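Local coordinates for putative extracellular solute-binding protein (Bordetella bronchiseptica, PDB 4P56), which binds mandelate and, as a periplasmic solute-binding protein of the TRAP family, probably hands its ligand on to a membrane transporter, at residues 103-108 / 235-240; 115-120 / 143-148; 206-211 / 231-236. All coordinates share one frame; numbering follows the deposited sequence.

In the fold
From the N terminus, the chain first reaches loop 103-108, which contact 1 later joins to 235-240, at the start of strand 237-242, closing a loop of more than 120 residues. Contact 2 lies wholly within that span: helix 114-129 runs out, the chain returns along strand 139-145, and the two meet through residues 115-120 and 143-148. Contact 3 opens after contact 2 has closed, joining strand 206-210 of the six-stranded mixed sheet to loop 231-236, whose last two residues, Ser235 and Asp236, also begin the second segment of contact 1. Strands 237-242 and 139-145 are neighbours in the three-stranded antiparallel sheet, joining contacts 1 and 2. All three contacts touch the bound (R)-mandelic acid.

Contact 1 of 3, residues 103-108 / 235-240; sequences KFAVLP and SDTHAV. With RMN ((R)-mandelic acid), chain D.
Beneath the ligand cleft, where the chain enters strand 237-242 of the three-stranded antiparallel sheet, Val106 lies against the backbone of Ser235 and Asp236. Val106 CB is 3.2 Å from Ser235 O. With Val106 CG1 beside its own backbone N (chi1 -63°), that methyl rests on the peptide, 3.6 Å from Asp236 N, and goes on to meet Thr237 CG2 at 3.8 Å. Ala105 CB touches the same threonine methyl at 4.2 Å. Thr237 thus turns its methyl to the loop, while its OG1 bonds to His92. A single backbone bond, Ser235 N to Val106 O, 3.3 Å with an N-H...O angle of 143°, ties the segments directly; Ser235 OG bonds instead to His146 O. Away from the loop, Asp236 OD2 accepts the mandelate hydroxyl O8 at 2.8 Å. Asp236 OD2 is also hydrogen-bonded to Ser91 OG and receives a weak, bent bond from His238 NE2 at 3.3 Å. His238 presents its ring edge to ligand C2, and its ND1 is bonded to Tyr144 OH. The apolar underside therefore packs the backbone behind Asp236, while Ser91, and weakly His238, probably help fix the Asp236 carboxylate that accepts the ligand hydroxyl.

Contact 2 of 3, residues 115-120 / 143-148; sequences TSRSIA and IYAHGP. With RMN ((R)-mandelic acid), chain D.
Ser118 OG is gripped from two directions: it accepts the backbone N-H of Ala145, at 2.9 Å from Ala145 N and nearly straight (170°), and is hydrogen-bonded to Ala114 O one turn earlier in its own helix. The hydroxyl lies beside the serine's backbone N, which suits both partners, and Tyr144 CB sits alongside it, 3.6 Å from Ser118 OG. Ala145 N thereby finds a partner on the helix, while its neighbours Tyr144 and His146 pair through their backbones with His238 and Asp236 of the adjoining chain run. One residue back along the helix, Arg117 lays its aliphatic part over Ala145, with Arg117 CD 3.6 Å from Ala145 CB. A bend at chi3 (-63°) then carries the guanidinium past the strand end. Arg117 NE does not reach His146 O directly; a water bridges them, accepting from Arg117 NE at 2.7 Å and donating to His146 O at 2.8 Å. Arg117 NH1 bonds to Ala105 O and Ser110 OG, so one buried side chain joins helix, strand end and loop. His146 turns the other way: its ND1 donates to Gly147 O at 2.7 Å, in the ring plane, which should fix the ring's rotation. Its opposite edge faces the ligand, with His146 NE2 3.4 Å from mandelate O8. The axes of helix segment 115-120 and strand segment 143-145 come within 6.3 Å and run roughly antiparallel (153°). This is a helix packed on the outermost strand of an antiparallel sheet, whose end supplies a pocket residue to the ligand cleft of a TRAP solute-binding protein.

Contact 3 of 3, residues 206-211 / 231-236; sequences GVFFPA and GGLYSD. With RMN ((R)-mandelic acid), chain D.
Leu233 and Phe208 meet through a CH-pi contact: Leu233 CD2 stands over one ring face, 3.9 Å from the Phe208 centroid and 23° off the normal, shifted toward the CZ rim. The leucine reaches it with CG pointing anti to the backbone N. Tyr234 takes the less common rotamer, with CG between backbone N and carbonyl carbon (chi1 74°), and so sends its ring across to strand 206-210. There it lies nearly parallel to the Phe208 ring (21°) but slid well away, centroids 5.5 Å apart, so the rings scarcely overlap. The real touch is Tyr234 CE1 against Phe208 CB at 3.6 Å. Beyond it the phenol oxygen butts against the peptide joining Phe208 and Phe209: Tyr234 OH is 2.9 Å from Phe208 C and 3.0 Å from Phe209 N. These distances are close, yet the angles do not make a hydrogen bond with either that N-H or Phe208 O, so the hydroxyl is packed closely against the peptide without a hydrogen bond to either group. Helix 174-182 covers all three side chains: Ala180 on Phe208, Val179 on Leu233, Met175 and Ala176 on Tyr234. Phe209 points to the other side of its strand. Phe209 CE1 comes within 3.6 Å of mandelate O11, and the ring makes a cation-pi contact with Arg170, which also hydrogen-bonds the ligand. Leu233 and Tyr234 thus pack on the face of the strand away from Phe209, which probably helps hold the Phe209 ring in position beside mandelate O11.

Contact 1 of 3, residues 103-108 / 235-240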
loop_
_atom_site.group_PDB
_atom_site.type_symbol
_atom_site.label_atom_id
_atom_site.label_comp_id
_atom_site.label_asym_id
_atom_site.label_seq_id
_atom_site.Cartn_x
_atom_site.Cartn_y
_atom_site.Cartn_z
ATOM N N LYS A 103 -1.247 -5.677 -9.161
ATOM C CA LYS A 103 0.132 -5.317 -9.438
ATOM C C LYS A 103 0.308 -4.256 -10.552
ATOM O O LYS A 103 1.352 -3.637 -10.630
ATOM C CB LYS A 103 0.954 -6.567 -9.719
ATOM C CG LYS A 103 1.279 -7.359 -8.426
ATOM C CD LYS A 103 2.196 -8.557 -8.679
ATOM C CE LYS A 103 2.531 -9.272 -7.354
ATOM N NZ LYS A 103 3.557 -10.358 -7.536
ATOM N N PHE A 104 -0.702 -4.047 -11.396
ATOM C CA PHE A 104 -0.625 -2.995 -12.431
ATOM C C PHE A 104 -0.389 -1.630 -11.793
ATOM O O PHE A 104 0.194 -0.741 -12.418
ATOM C CB PHE A 104 -1.922 -2.936 -13.241
ATOM C CG PHE A 104 -3.075 -2.369 -12.474
ATOM C CD1 PHE A 104 -3.860 -3.186 -11.681
ATOM C CD2 PHE A 104 -3.358 -1.019 -12.511
ATOM C CE1 PHE A 104 -4.901 -2.695 -10.958
ATOM C CE2 PHE A 104 -4.436 -0.494 -11.772
ATOM C CZ PHE A 104 -5.197 -1.327 -10.975
ATOM N N ALA A 105 -0.845 -1.445 -10.549
ATOM C CA ALA A 105 -0.891 -0.113 -9.936
ATOM C C ALA A 105 0.385 0.267 -9.196
ATOM O O ALA A 105 0.508 1.402 -8.725
ATOM C CB ALA A 105 -2.062 -0.012 -8.965
ATOM N N VAL A 106 1.323 -0.667 -9.115
ATOM C CA VAL A 106 2.465 -0.520 -8.214
ATOM C C VAL A 106 3.807 -0.837 -8.890
ATOM O O VAL A 106 4.825 -1.029 -8.216
ATOM C CB VAL A 106 2.303 -1.382 -6.934
ATOM C CG1 VAL A 106 1.122 -0.918 -6.161
ATOM C CG2 VAL A 106 2.177 -2.886 -7.265
ATOM N N LEU A 107 3.820 -0.828 -10.220
ATOM C CA LEU A 107 5.028 -1.135 -10.962
ATOM C C LEU A 107 6.092 -0.058 -10.714
ATOM O O LEU A 107 5.780 1.053 -10.313
ATOM C CB LEU A 107 4.714 -1.257 -12.447
ATOM C CG LEU A 107 3.877 -2.504 -12.809
ATOM C CD1 LEU A 107 3.194 -2.316 -14.151
ATOM C CD2 LEU A 107 4.749 -3.743 -12.854
ATOM N N PRO A 108 7.359 -0.391 -10.953
ATOM C CA PRO A 108 8.385 0.653 -10.784
ATOM C C PRO A 108 8.141 1.880 -11.673
ATOM O O PRO A 108 7.706 1.730 -12.818
ATOM C CB PRO A 108 9.673 -0.056 -11.203
ATOM C CG PRO A 108 9.408 -1.512 -10.908
ATOM C CD PRO A 108 7.941 -1.710 -11.244
ATOM N N SER A 235 5.375 0.351 -5.297
ATOM C CA SER A 235 4.438 0.818 -4.293
ATOM C C SER A 235 3.642 -0.401 -3.809
ATOM O O SER A 235 3.963 -1.530 -4.169
ATOM C CB SER A 235 3.542 1.920 -4.874
ATOM O OG SER A 235 2.665 2.399 -3.878
ATOM N N ASP A 236 2.617 -0.171 -3.003
ATOM C CA ASP A 236 1.801 -1.253 -2.431
ATOM C C ASP A 236 0.388 -0.708 -2.334
ATOM O O ASP A 236 0.196 0.518 -2.210
ATOM C CB ASP A 236 2.301 -1.655 -1.041
ATOM C CG ASP A 236 1.467 -2.772 -0.409
ATOM O OD1 ASP A 236 0.910 -3.648 -1.139
ATOM O OD2 ASP A 236 1.352 -2.758 0.843
ATOM N N THR A 237 -0.595 -1.602 -2.442
ATOM C CA THR A 237 -1.995 -1.197 -2.353
ATOM C C THR A 237 -2.577 -1.877 -1.136
ATOM O O THR A 237 -2.168 -2.972 -0.799
ATOM C CB THR A 237 -2.800 -1.559 -3.624
ATOM O OG1 THR A 237 -2.567 -2.920 -4.001
ATOM C CG2 THR A 237 -2.376 -0.653 -4.818
ATOM N N HIS A 238 -3.521 -1.216 -0.488
ATOM C CA HIS A 238 -4.287 -1.828 0.562
ATOM C C HIS A 238 -5.755 -1.830 0.181
ATOM O O HIS A 238 -6.197 -1.009 -0.621
ATOM C CB HIS A 238 -4.138 -1.017 1.857
ATOM C CG HIS A 238 -2.771 -1.035 2.443
ATOM N ND1 HIS A 238 -2.455 -0.316 3.578
ATOM C CD2 HIS A 238 -1.622 -1.639 2.047
ATOM C CE1 HIS A 238 -1.180 -0.503 3.873
ATOM N NE2 HIS A 238 -0.653 -1.299 2.956
ATOM N N ALA A 239 -6.517 -2.723 0.789
ATOM C CA ALA A 239 -7.967 -2.747 0.599
ATOM C C ALA A 239 -8.670 -2.433 1.914
ATOM O O ALA A 239 -8.260 -2.906 2.957
ATOM C CB ALA A 239 -8.412 -4.109 0.085
ATOM N N VAL A 240 -9.749 -1.646 1.860
ATOM C CA VAL A 240 -10.617 -1.525 3.022
ATOM C C VAL A 240 -11.854 -2.441 2.788
ATOM O O VAL A 240 -12.530 -2.352 1.752
ATOM C CB VAL A 240 -11.029 -0.071 3.239
ATOM C CG1 VAL A 240 -12.044 0.019 4.374
ATOM C CG2 VAL A 240 -9.806 0.766 3.551
HETATM C C1 RMN D . 3.244 -1.002 4.307
HETATM C C2 RMN D . 2.284 -1.109 5.303
HETATM C C3 RMN D . 2.083 -0.077 6.202
HETATM C C4 RMN D . 2.868 1.062 6.144
HETATM C C5 RMN D . 3.841 1.170 5.155
HETATM C C6 RMN D . 4.018 0.141 4.245
HETATM C C7 RMN D . 3.471 -2.134 3.343
HETATM C C10 RMN D . 4.750 -2.827 3.710
HETATM O O8 RMN D . 3.638 -1.709 2.045
HETATM O O11 RMN D . 5.878 -2.463 3.230
HETATM O O12 RMN D . 4.716 -3.761 4.566
#

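Contact 2 of 3, residues 115-120 / 143-148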
loop_
_atom_site.group_PDB
_atom_site.type_symbol
_atom_site.label_atom_id
_atom_site.label_comp_id
_atom_site.label_asym_id
_atom_site.label_seq_id
_atom_site.Cartn_x
_atom_site.Cartn_y
_atom_site.Cartn_z
ATOM N N THR A 115 -1.817 9.997 -3.669
ATOM C CA THR A 115 -3.142 10.442 -4.088
ATOM C C THR A 115 -3.469 10.023 -5.505
ATOM O O THR A 115 -4.513 9.394 -5.763
ATOM C CB THR A 115 -3.319 11.962 -3.902
ATOM O OG1 THR A 115 -3.269 12.259 -2.506
ATOM C CG2 THR A 115 -4.694 12.439 -4.455
ATOM N N SER A 116 -2.609 10.369 -6.451
ATOM C CA SER A 116 -2.864 9.996 -7.841
ATOM C C SER A 116 -2.947 8.466 -8.035
ATOM O O SER A 116 -3.890 7.950 -8.672
ATOM C CB SER A 116 -1.791 10.624 -8.748
ATOM O OG SER A 116 -0.534 10.037 -8.448
ATOM N N ARG A 117 -2.003 7.734 -7.444
ATOM C CA ARG A 117 -1.988 6.258 -7.559
ATOM C C ARG A 117 -3.209 5.587 -6.921
ATOM O O ARG A 117 -3.737 4.602 -7.460
ATOM C CB ARG A 117 -0.728 5.693 -6.918
ATOM C CG ARG A 117 -0.403 4.284 -7.345
ATOM C CD ARG A 117 0.775 3.727 -6.524
ATOM N NE ARG A 117 2.029 4.440 -6.704
ATOM C CZ ARG A 117 2.911 4.154 -7.662
ATOM N NH1 ARG A 117 2.656 3.209 -8.564
ATOM N NH2 ARG A 117 4.042 4.819 -7.729
ATOM N N SER A 118 -3.643 6.098 -5.768
ATOM C CA SER A 118 -4.809 5.548 -5.090
ATOM C C SER A 118 -6.054 5.717 -5.951
ATOM O O SER A 118 -6.827 4.786 -6.153
ATOM C CB SER A 118 -5.060 6.266 -3.753
ATOM O OG SER A 118 -4.019 6.029 -2.825
ATOM N N ILE A 119 -6.270 6.931 -6.432
ATOM C CA ILE A 119 -7.465 7.215 -7.212
ATOM C C ILE A 119 -7.457 6.381 -8.481
ATOM O O ILE A 119 -8.452 5.752 -8.810
ATOM C CB ILE A 119 -7.572 8.703 -7.557
ATOM C CG1 ILE A 119 -7.912 9.477 -6.293
ATOM C CG2 ILE A 119 -8.661 8.926 -8.605
ATOM C CD1 ILE A 119 -7.623 10.927 -6.390
ATOM N N ALA A 120 -6.332 6.363 -9.181
ATOM C CA ALA A 120 -6.253 5.633 -10.438
ATOM C C ALA A 120 -6.336 4.132 -10.193
ATOM O O ALA A 120 -6.969 3.398 -10.962
ATOM C CB ALA A 120 -4.964 6.006 -11.202
ATOM N N ILE A 143 -9.850 0.748 -2.341
ATOM C CA ILE A 143 -8.446 0.435 -2.375
ATOM C C ILE A 143 -7.699 1.759 -2.375
ATOM O O ILE A 143 -8.177 2.750 -2.902
ATOM C CB ILE A 143 -8.079 -0.367 -3.642
ATOM C CG1 ILE A 143 -8.660 -1.775 -3.575
ATOM C CG2 ILE A 143 -6.572 -0.419 -3.825
ATOM C CD1 ILE A 143 -8.609 -2.522 -4.936
ATOM N N TYR A 144 -6.526 1.770 -1.777
ATOM C CA TYR A 144 -5.640 2.914 -1.843
ATOM C C TYR A 144 -4.205 2.376 -1.988
ATOM O O TYR A 144 -3.957 1.189 -1.855
ATOM C CB TYR A 144 -5.774 3.824 -0.588
ATOM C CG TYR A 144 -5.478 3.134 0.743
ATOM C CD1 TYR A 144 -4.184 2.901 1.155
ATOM C CD2 TYR A 144 -6.495 2.715 1.564
ATOM C CE1 TYR A 144 -3.912 2.268 2.352
ATOM C CE2 TYR A 144 -6.239 2.077 2.769
ATOM C CZ TYR A 144 -4.943 1.852 3.150
ATOM O OH TYR A 144 -4.675 1.217 4.346
ATOM N N ALA A 145 -3.271 3.279 -2.233
ATOM C CA ALA A 145 -1.860 2.906 -2.372
ATOM C C ALA A 145 -1.062 3.893 -1.568
ATOM O O ALA A 145 -1.522 5.017 -1.361
ATOM C CB ALA A 145 -1.451 2.974 -3.813
ATOM N N HIS A 146 0.127 3.504 -1.113
ATOM C CA HIS A 146 0.999 4.483 -0.496
ATOM C C HIS A 146 1.843 5.212 -1.548
ATOM O O HIS A 146 1.651 5.027 -2.756
ATOM C CB HIS A 146 1.830 3.870 0.662
ATOM C CG HIS A 146 2.872 2.844 0.278
ATOM N ND1 HIS A 146 3.895 3.080 -0.625
ATOM C CD2 HIS A 146 3.138 1.622 0.813
ATOM C CE1 HIS A 146 4.694 2.031 -0.673
ATOM N NE2 HIS A 146 4.257 1.125 0.193
ATOM N N GLY A 147 2.764 6.042 -1.093
ATOM C CA GLY A 147 3.544 6.847 -2.007
ATOM C C GLY A 147 4.684 6.081 -2.628
ATOM O O GLY A 147 4.771 4.864 -2.492
ATOM N N PRO A 148 5.559 6.795 -3.339
ATOM C CA PRO A 148 6.717 6.214 -4.004
ATOM C C PRO A 148 7.575 5.440 -3.015
ATOM O O PRO A 148 7.928 5.978 -1.959
ATOM C CB PRO A 148 7.508 7.434 -4.487
ATOM C CG PRO A 148 6.569 8.559 -4.483
ATOM C CD PRO A 148 5.445 8.250 -3.562
HETATM C C1 RMN D . 3.244 -1.002 4.307
HETATM C C2 RMN D . 2.284 -1.109 5.303
HETATM C C3 RMN D . 2.083 -0.077 6.202
HETATM C C4 RMN D . 2.868 1.062 6.144
HETATM C C5 RMN D . 3.841 1.170 5.155
HETATM C C6 RMN D . 4.018 0.141 4.245
HETATM C C7 RMN D . 3.471 -2.134 3.343
HETATM C C10 RMN D . 4.750 -2.827 3.710
HETATM O O8 RMN D . 3.638 -1.709 2.045
HETATM O O11 RMN D . 5.878 -2.463 3.230
HETATM O O12 RMN D . 4.716 -3.761 4.566
HETATM O O HOH W 1 2.397 6.505 -4.961
#

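Contact 3 of 3, residues 206-211 / 231-236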
loop_
_atom_site.group_PDB
_atom_site.type_symbol
_atom_site.label_atom_id
_atom_site.label_comp_id
_atom_site.label_asym_id
_atom_site.label_seq_id
_atom_site.Cartn_x
_atom_site.Cartn_y
_atom_site.Cartn_z
ATOM N N GLY A 206 18.329 -3.524 5.272
ATOM C CA GLY A 206 17.577 -2.448 4.686
ATOM C C GLY A 206 16.107 -2.781 4.576
ATOM O O GLY A 206 15.641 -3.820 5.060
ATOM N N VAL A 207 15.368 -1.840 4.001
ATOM C CA VAL A 207 13.917 -1.929 3.956
ATOM C C VAL A 207 13.395 -1.143 2.782
ATOM O O VAL A 207 13.939 -0.090 2.440
ATOM C CB VAL A 207 13.244 -1.446 5.276
ATOM C CG1 VAL A 207 13.635 -0.026 5.623
ATOM C CG2 VAL A 207 11.729 -1.538 5.172
ATOM N N PHE A 208 12.372 -1.686 2.144
ATOM C CA PHE A 208 11.651 -0.971 1.090
ATOM C C PHE A 208 10.431 -0.396 1.810
ATOM O O PHE A 208 9.601 -1.142 2.332
ATOM C CB PHE A 208 11.209 -1.916 -0.065
ATOM C CG PHE A 208 12.297 -2.247 -1.073
ATOM C CD1 PHE A 208 13.588 -1.807 -0.918
ATOM C CD2 PHE A 208 12.000 -3.042 -2.206
ATOM C CE1 PHE A 208 14.558 -2.121 -1.852
ATOM C CE2 PHE A 208 12.953 -3.344 -3.126
ATOM C CZ PHE A 208 14.247 -2.882 -2.949
ATOM N N PHE A 209 10.365 0.930 1.896
ATOM C CA PHE A 209 9.238 1.635 2.514
ATOM C C PHE A 209 9.022 2.953 1.768
ATOM O O PHE A 209 9.945 3.446 1.104
ATOM C CB PHE A 209 9.597 2.009 3.947
ATOM C CG PHE A 209 8.988 1.130 5.016
ATOM C CD1 PHE A 209 7.828 0.410 4.801
ATOM C CD2 PHE A 209 9.560 1.096 6.264
ATOM C CE1 PHE A 209 7.272 -0.354 5.813
ATOM C CE2 PHE A 209 9.006 0.319 7.288
ATOM C CZ PHE A 209 7.860 -0.398 7.049
ATOM N N PRO A 210 7.819 3.542 1.891
ATOM C CA PRO A 210 7.653 4.929 1.467
ATOM C C PRO A 210 8.280 5.852 2.513
ATOM O O PRO A 210 8.674 5.389 3.582
ATOM C CB PRO A 210 6.142 5.106 1.433
ATOM C CG PRO A 210 5.670 4.238 2.567
ATOM C CD PRO A 210 6.615 3.041 2.581
ATOM N N ALA A 211 8.424 7.125 2.187
ATOM C CA ALA A 211 9.134 8.046 3.056
ATOM C C ALA A 211 8.605 8.083 4.499
ATOM O O ALA A 211 9.372 8.107 5.430
ATOM C CB ALA A 211 9.097 9.414 2.469
ATOM N N GLY A 231 8.998 8.446 -9.637
ATOM C CA GLY A 231 7.763 7.691 -9.713
ATOM C C GLY A 231 7.771 6.474 -8.818
ATOM O O GLY A 231 6.860 5.635 -8.895
ATOM N N GLY A 232 8.805 6.357 -7.981
ATOM C CA GLY A 232 8.880 5.276 -7.021
ATOM C C GLY A 232 9.572 4.020 -7.528
ATOM O O GLY A 232 9.480 3.652 -8.690
ATOM N N LEU A 233 10.255 3.336 -6.622
ATOM C CA LEU A 233 10.862 2.065 -6.949
ATOM C C LEU A 233 9.798 0.990 -7.082
ATOM O O LEU A 233 9.963 0.020 -7.840
ATOM C CB LEU A 233 11.882 1.678 -5.881
ATOM C CG LEU A 233 12.595 0.335 -6.065
ATOM C CD1 LEU A 233 13.351 0.286 -7.400
ATOM C CD2 LEU A 233 13.534 0.038 -4.922
ATOM N N TYR A 234 8.709 1.169 -6.346
ATOM C CA TYR A 234 7.588 0.220 -6.311
ATOM C C TYR A 234 6.552 0.928 -5.419
ATOM O O TYR A 234 6.804 2.021 -4.867
ATOM C CB TYR A 234 8.002 -1.121 -5.644
ATOM C CG TYR A 234 8.103 -0.889 -4.174
ATOM C CD1 TYR A 234 9.211 -0.274 -3.650
ATOM C CD2 TYR A 234 7.035 -1.175 -3.319
ATOM C CE1 TYR A 234 9.281 0.061 -2.322
ATOM C CE2 TYR A 234 7.106 -0.871 -1.983
ATOM C CZ TYR A 234 8.233 -0.237 -1.489
ATOM O OH TYR A 234 8.350 0.118 -0.159
ATOM N N SER A 235 5.375 0.351 -5.297
ATOM C CA SER A 235 4.438 0.818 -4.293
ATOM C C SER A 235 3.642 -0.401 -3.809
ATOM O O SER A 235 3.963 -1.530 -4.169
ATOM C CB SER A 235 3.542 1.920 -4.874
ATOM O OG SER A 235 2.665 2.399 -3.878
ATOM N N ASP A 236 2.617 -0.171 -3.003
ATOM C CA ASP A 236 1.801 -1.253 -2.431
ATOM C C ASP A 236 0.388 -0.708 -2.334
ATOM O O ASP A 236 0.196 0.518 -2.210
ATOM C CB ASP A 236 2.301 -1.655 -1.041
ATOM C CG ASP A 236 1.467 -2.772 -0.409
ATOM O OD1 ASP A 236 0.910 -3.648 -1.139
ATOM O OD2 ASP A 236 1.352 -2.758 0.843
HETATM C C1 RMN D . 3.244 -1.002 4.307
HETATM C C2 RMN D . 2.284 -1.109 5.303
HETATM C C3 RMN D . 2.083 -0.077 6.202
HETATM C C4 RMN D . 2.868 1.062 6.144
HETATM C C5 RMN D . 3.841 1.170 5.155
HETATM C C6 RMN D . 4.018 0.141 4.245
HETATM C C7 RMN D . 3.471 -2.134 3.343
HETATM C C10 RMN D . 4.750 -2.827 3.710
HETATM O O8 RMN D . 3.638 -1.709 2.045
HETATM O O11 RMN D . 5.878 -2.463 3.230
HETATM O O12 RMN D . 4.716 -3.761 4.566
#